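Local coordinates for protein putative alpha-ketoglutarate-dependent taurine dioxygenase (PDB 5HSX) that probably acts as an iron-dependent dioxygenase that uses 2-oxoglutarate as co-substrate, at residues V59-E64 with S262-D267; G148-T153 with F256-G261. One frame throughout, in Å; residues are numbered along the deposited sequence.

Contact 1 (V59-E64 with S262-D267) pairs two neighbouring strands of the larger sheet; contact 2 (G148-T153 with F256-G261) sits at the edge of the smaller antiparallel sheet, so that between them they sample the two sheets of a cupin-type double-stranded beta-helix. Their centres are 9 Å apart and they touch: R63 NH1 lies 2.9 Å from K257 O, probably as a hydrogen bond, while the rings of F61 and F256 are stacked and W152 NE1 approaches W266 CG to 3.2 Å. The metal site, occupied here by a sodium ion bound by H123, D125, H273 and N323, is about 5 Å from the side chain of W266.

Contact 1: residues V59-E64 with S262-D267; sequences VVFFRE and SVAFWD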
# COMPACT_ATOMS: atom_id res chain seq x y z
N VAL B 59 9.73 7.50 -9.16
CA VAL B 59 9.16 6.61 -10.17
C VAL B 59 8.13 7.39 -10.97
O VAL B 59 7.31 8.11 -10.40
CB VAL B 59 8.52 5.34 -9.55
CG1 VAL B 59 7.43 5.68 -8.48
CG2 VAL B 59 7.93 4.46 -10.65
N VAL B 60 8.19 7.28 -12.29
CA VAL B 60 7.23 7.96 -13.15
C VAL B 60 6.52 6.91 -14.00
O VAL B 60 7.07 5.85 -14.32
CB VAL B 60 7.89 9.05 -14.02
CG1 VAL B 60 8.46 10.16 -13.12
CG2 VAL B 60 9.00 8.47 -14.92
N PHE B 61 5.27 7.22 -14.36
CA PHE B 61 4.41 6.27 -15.05
C PHE B 61 3.87 6.87 -16.34
O PHE B 61 3.55 8.06 -16.39
CB PHE B 61 3.24 5.83 -14.16
CG PHE B 61 3.65 5.27 -12.83
CD1 PHE B 61 4.11 3.96 -12.73
CD2 PHE B 61 3.56 6.03 -11.68
CE1 PHE B 61 4.48 3.43 -11.50
CE2 PHE B 61 3.93 5.51 -10.44
CZ PHE B 61 4.39 4.20 -10.35
N PHE B 62 3.75 6.04 -17.37
CA PHE B 62 3.11 6.40 -18.62
C PHE B 62 1.93 5.47 -18.85
O PHE B 62 1.91 4.33 -18.37
CB PHE B 62 4.08 6.29 -19.82
CG PHE B 62 5.37 7.06 -19.64
CD1 PHE B 62 5.52 8.34 -20.16
CD2 PHE B 62 6.45 6.49 -18.96
CE1 PHE B 62 6.72 9.05 -20.00
CE2 PHE B 62 7.64 7.18 -18.80
CZ PHE B 62 7.78 8.46 -19.32
N ARG B 63 0.93 5.97 -19.57
CA ARG B 63 -0.25 5.21 -19.93
C ARG B 63 -0.43 5.20 -21.44
O ARG B 63 -0.02 6.13 -22.14
CB ARG B 63 -1.52 5.78 -19.29
CG ARG B 63 -1.50 5.88 -17.78
CD ARG B 63 -1.61 4.52 -17.12
NE ARG B 63 -1.95 4.65 -15.71
CZ ARG B 63 -2.17 3.62 -14.89
NH1 ARG B 63 -2.07 2.38 -15.34
NH2 ARG B 63 -2.48 3.84 -13.62
N GLU B 64 -1.05 4.13 -21.95
CA GLU B 64 -1.43 4.02 -23.36
C GLU B 64 -0.21 4.12 -24.27
O GLU B 64 -0.25 4.76 -25.33
CB GLU B 64 -2.47 5.08 -23.74
CG GLU B 64 -3.77 4.98 -22.98
CD GLU B 64 -4.52 3.70 -23.30
OE1 GLU B 64 -4.84 2.96 -22.35
OE2 GLU B 64 -4.78 3.45 -24.49
N SER B 262 0.76 0.37 -20.08
CA SER B 262 1.36 1.20 -19.04
C SER B 262 2.85 0.93 -18.95
O SER B 262 3.34 -0.15 -19.30
CB SER B 262 0.69 0.95 -17.69
OG SER B 262 -0.67 1.36 -17.70
N VAL B 263 3.59 1.95 -18.49
CA VAL B 263 5.04 1.89 -18.33
C VAL B 263 5.39 2.48 -16.98
O VAL B 263 4.86 3.53 -16.60
CB VAL B 263 5.77 2.65 -19.46
CG1 VAL B 263 7.30 2.55 -19.28
CG2 VAL B 263 5.36 2.12 -20.84
N ALA B 264 6.27 1.80 -16.24
CA ALA B 264 6.83 2.31 -15.00
C ALA B 264 8.34 2.46 -15.17
O ALA B 264 9.01 1.54 -15.64
CB ALA B 264 6.52 1.37 -13.83
N PHE B 265 8.86 3.63 -14.77
CA PHE B 265 10.26 3.99 -14.94
C PHE B 265 10.73 4.47 -13.57
O PHE B 265 10.28 5.51 -13.10
CB PHE B 265 10.37 5.10 -16.00
CG PHE B 265 11.79 5.53 -16.39
CD1 PHE B 265 12.92 4.90 -15.89
CD2 PHE B 265 11.95 6.58 -17.28
CE1 PHE B 265 14.19 5.31 -16.30
CE2 PHE B 265 13.21 7.00 -17.68
CZ PHE B 265 14.33 6.37 -17.18
N TRP B 266 11.58 3.69 -12.90
CA TRP B 266 11.94 4.04 -11.53
C TRP B 266 13.44 4.12 -11.32
O TRP B 266 14.23 3.48 -12.02
CB TRP B 266 11.34 3.07 -10.50
CG TRP B 266 11.82 1.65 -10.52
CD1 TRP B 266 12.84 1.12 -9.77
CD2 TRP B 266 11.25 0.56 -11.25
NE1 TRP B 266 12.95 -0.23 -10.02
CE2 TRP B 266 11.99 -0.60 -10.92
CE3 TRP B 266 10.20 0.45 -12.16
CZ2 TRP B 266 11.71 -1.85 -11.47
CZ3 TRP B 266 9.91 -0.80 -12.71
CH2 TRP B 266 10.67 -1.93 -12.37
N ASP B 267 13.81 4.94 -10.34
CA ASP B 267 15.20 5.22 -9.98
C ASP B 267 15.57 4.28 -8.83
O ASP B 267 15.19 4.52 -7.68
CB ASP B 267 15.37 6.69 -9.59
CG ASP B 267 16.82 7.06 -9.29
OD1 ASP B 267 17.66 6.15 -9.16
OD2 ASP B 267 17.10 8.27 -9.18
O HOH W 1 -1.94 1.98 -20.19
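V59-F62 and V263-W266 pair as antiparallel neighbours, their axes 4.6 Å apart at closest approach and 166° from one N-to-C direction to the other. They belong to the larger sheet of the cupin-type double-stranded beta-helix of the TauD family. V60 with F265 and F62 with V263 are hydrogen-bonded pairs, each bonding in both directions. The V60 N to F265 O bond is nearly straight, 167° at the hydrogen, whereas V263 N stands well above the carbonyl plane of F62. CA-H groups add to this ladder: the CA of F61 lies 3.2 Å from V263 O.

V60, F62, V263 and F265 share one face, where F62 packs on I50 and F265 on L54 of helix 44-57, and branched and aromatic residues suit this greasy layer. V60 and F265 run side by side, pointing the same way, with V60 CG2 3.8 Å from F265 CB. The F62 ring sets CD2 3.9 Å from V263 CB, and it meets F265 CB at its edge. The ring of F265 goes on to meet F79 edge-to-face.

V59, F61, A264 and W266 line the other face, turned toward the smaller sheet. A264 is small enough to let the F61 ring come close, its CB 3.7 Å from CD1, approaching obliquely, and W152 meets that ring edge-to-face. V59 CG2 touches CB of W266, whose indole then leads away toward W152 and the metal ligand H273.

Beyond the ladder, the long chain of R63, bent at chi2, brings its guanidinium to S262. S262 OG also bonds Q259 O and a water held by E64 N, and it takes R63 NH1 at 2.9 Å, 16° out of the guanidinium plane.

Contact 2: residues G148-T153 with F256-G261; sequences GDTQWT and FKWQAG. With EDO (1,2-ethanediol), chain O.
T150 and F256 form an antiparallel hydrogen-bonded pair at one margin of the smaller sheet of the double-stranded beta-helix, where strand 253-256 ends and the chain turns toward strand 263-267. F256 N gives a 2.8 Å bond to T150 O, and T150 N returns one to F256 O, lying in that carbonyl plane.

The side-chain bond is W258 NE1 to T150 OG1, 2.8 Å long and 165° at the hydrogen. Threonine suits the place because OG1, set anti to its carbonyl carbon (chi1 -53°), lies in the indole plane and accepts the buried N-H, while its methyl CG2 rests on a face of W152 toward the rim. OG1 also bonds a glycerol, and Q151 NE2 donates to O2 of a 1,2-ethanediol at 2.9 Å, both molecules probably from the crystallisation liquor. F256 packs on one face of the W258 indole, its CE2 3.6 Å above the centre. W152 brings CZ3 to F256 CB at 3.8 Å, the two side chains lying alongside each other.

Farther out, D149 OD1 lies against CA and CG of K257, but the charges find other partners: OD2 makes a salt bridge with R255, and NZ bonds P145 O. L25 of the second subunit packs on both residues. G148 has a positive phi (87°), where a CB would jam against the preceding carbonyl O. A water closes the arrangement, donating to D149 OD1 at 2.7 Å and accepting from W258 N.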
# COMPACT_ATOMS: atom_id res chain seq x y z
N GLY B 148 -2.43 -7.67 -9.20
CA GLY B 148 -1.12 -7.45 -9.77
C GLY B 148 -0.54 -6.06 -9.61
O GLY B 148 0.38 -5.71 -10.36
N ASP B 149 -1.04 -5.25 -8.67
CA ASP B 149 -0.49 -3.91 -8.47
C ASP B 149 0.95 -3.99 -7.98
O ASP B 149 1.35 -4.94 -7.32
CB ASP B 149 -1.33 -3.13 -7.44
CG ASP B 149 -2.74 -2.80 -7.92
OD1 ASP B 149 -3.15 -3.19 -9.04
OD2 ASP B 149 -3.47 -2.17 -7.12
N THR B 150 1.73 -2.96 -8.32
CA THR B 150 3.11 -2.81 -7.86
C THR B 150 3.20 -1.62 -6.92
O THR B 150 2.46 -0.63 -7.07
CB THR B 150 4.07 -2.62 -9.05
OG1 THR B 150 3.88 -3.66 -10.01
CG2 THR B 150 5.53 -2.62 -8.59
N GLN B 151 4.10 -1.70 -5.94
CA GLN B 151 4.33 -0.58 -5.03
C GLN B 151 5.80 -0.20 -5.01
O GLN B 151 6.68 -1.05 -5.20
CB GLN B 151 3.87 -0.88 -3.60
CG GLN B 151 2.42 -1.37 -3.50
CD GLN B 151 1.88 -1.30 -2.09
OE1 GLN B 151 2.06 -0.30 -1.40
NE2 GLN B 151 1.20 -2.37 -1.65
N TRP B 152 6.05 1.08 -4.75
CA TRP B 152 7.40 1.60 -4.56
C TRP B 152 7.46 2.38 -3.25
O TRP B 152 6.45 2.94 -2.80
CB TRP B 152 7.82 2.55 -5.72
CG TRP B 152 8.13 1.87 -7.03
CD1 TRP B 152 9.37 1.60 -7.55
CD2 TRP B 152 7.18 1.40 -7.99
NE1 TRP B 152 9.24 0.98 -8.77
CE2 TRP B 152 7.90 0.85 -9.07
CE3 TRP B 152 5.78 1.39 -8.04
CZ2 TRP B 152 7.28 0.29 -10.19
CZ3 TRP B 152 5.16 0.83 -9.16
CH2 TRP B 152 5.91 0.29 -10.21
N THR B 153 8.65 2.46 -2.67
CA THR B 153 8.84 3.29 -1.50
C THR B 153 10.04 4.20 -1.71
O THR B 153 10.98 3.85 -2.42
CB THR B 153 9.00 2.46 -0.23
OG1 THR B 153 9.07 3.34 0.89
CG2 THR B 153 10.26 1.55 -0.31
N PHE B 256 0.52 1.30 -7.76
CA PHE B 256 0.23 1.49 -9.18
C PHE B 256 -0.61 0.32 -9.67
O PHE B 256 -0.19 -0.84 -9.54
CB PHE B 256 1.53 1.58 -9.98
CG PHE B 256 1.34 1.91 -11.44
CD1 PHE B 256 0.91 3.17 -11.84
CD2 PHE B 256 1.65 0.99 -12.42
CE1 PHE B 256 0.76 3.48 -13.18
CE2 PHE B 256 1.52 1.30 -13.77
CZ PHE B 256 1.08 2.55 -14.15
N LYS B 257 -1.77 0.61 -10.24
CA LYS B 257 -2.59 -0.41 -10.86
C LYS B 257 -2.33 -0.39 -12.36
O LYS B 257 -2.57 0.63 -13.02
CB LYS B 257 -4.08 -0.20 -10.56
CG LYS B 257 -4.95 -1.26 -11.24
CD LYS B 257 -6.38 -1.19 -10.76
CE LYS B 257 -7.21 -2.37 -11.29
NZ LYS B 257 -7.33 -2.39 -12.78
N TRP B 258 -1.81 -1.50 -12.87
CA TRP B 258 -1.41 -1.59 -14.27
C TRP B 258 -2.60 -1.63 -15.21
O TRP B 258 -3.69 -2.10 -14.86
CB TRP B 258 -0.56 -2.85 -14.49
CG TRP B 258 0.76 -2.76 -13.82
CD1 TRP B 258 1.05 -3.08 -12.53
CD2 TRP B 258 1.98 -2.30 -14.41
NE1 TRP B 258 2.38 -2.84 -12.27
CE2 TRP B 258 2.97 -2.37 -13.42
CE3 TRP B 258 2.33 -1.84 -15.68
CZ2 TRP B 258 4.29 -1.99 -13.65
CZ3 TRP B 258 3.64 -1.47 -15.92
CH2 TRP B 258 4.61 -1.54 -14.91
N GLN B 259 -2.37 -1.13 -16.42
CA GLN B 259 -3.23 -1.38 -17.56
C GLN B 259 -2.34 -1.76 -18.73
O GLN B 259 -1.14 -1.48 -18.72
CB GLN B 259 -4.08 -0.15 -17.93
CG GLN B 259 -5.01 0.33 -16.82
CD GLN B 259 -5.74 1.60 -17.21
OE1 GLN B 259 -6.24 1.72 -18.33
NE2 GLN B 259 -5.80 2.56 -16.29
N ALA B 260 -2.93 -2.42 -19.73
CA ALA B 260 -2.19 -2.66 -20.96
C ALA B 260 -1.66 -1.34 -21.50
O ALA B 260 -2.37 -0.32 -21.50
CB ALA B 260 -3.09 -3.34 -22.00
N GLY B 261 -0.40 -1.34 -21.93
CA GLY B 261 0.22 -0.13 -22.42
C GLY B 261 0.80 0.77 -21.35
O GLY B 261 1.28 1.86 -21.68
C1 EDO O . -1.09 -6.15 -3.57
O1 EDO O . -0.35 -7.17 -4.24
C2 EDO O . -0.38 -4.80 -3.71
O2 EDO O . 0.90 -4.88 -3.09
O HOH W 2 -2.25 -3.93 -11.52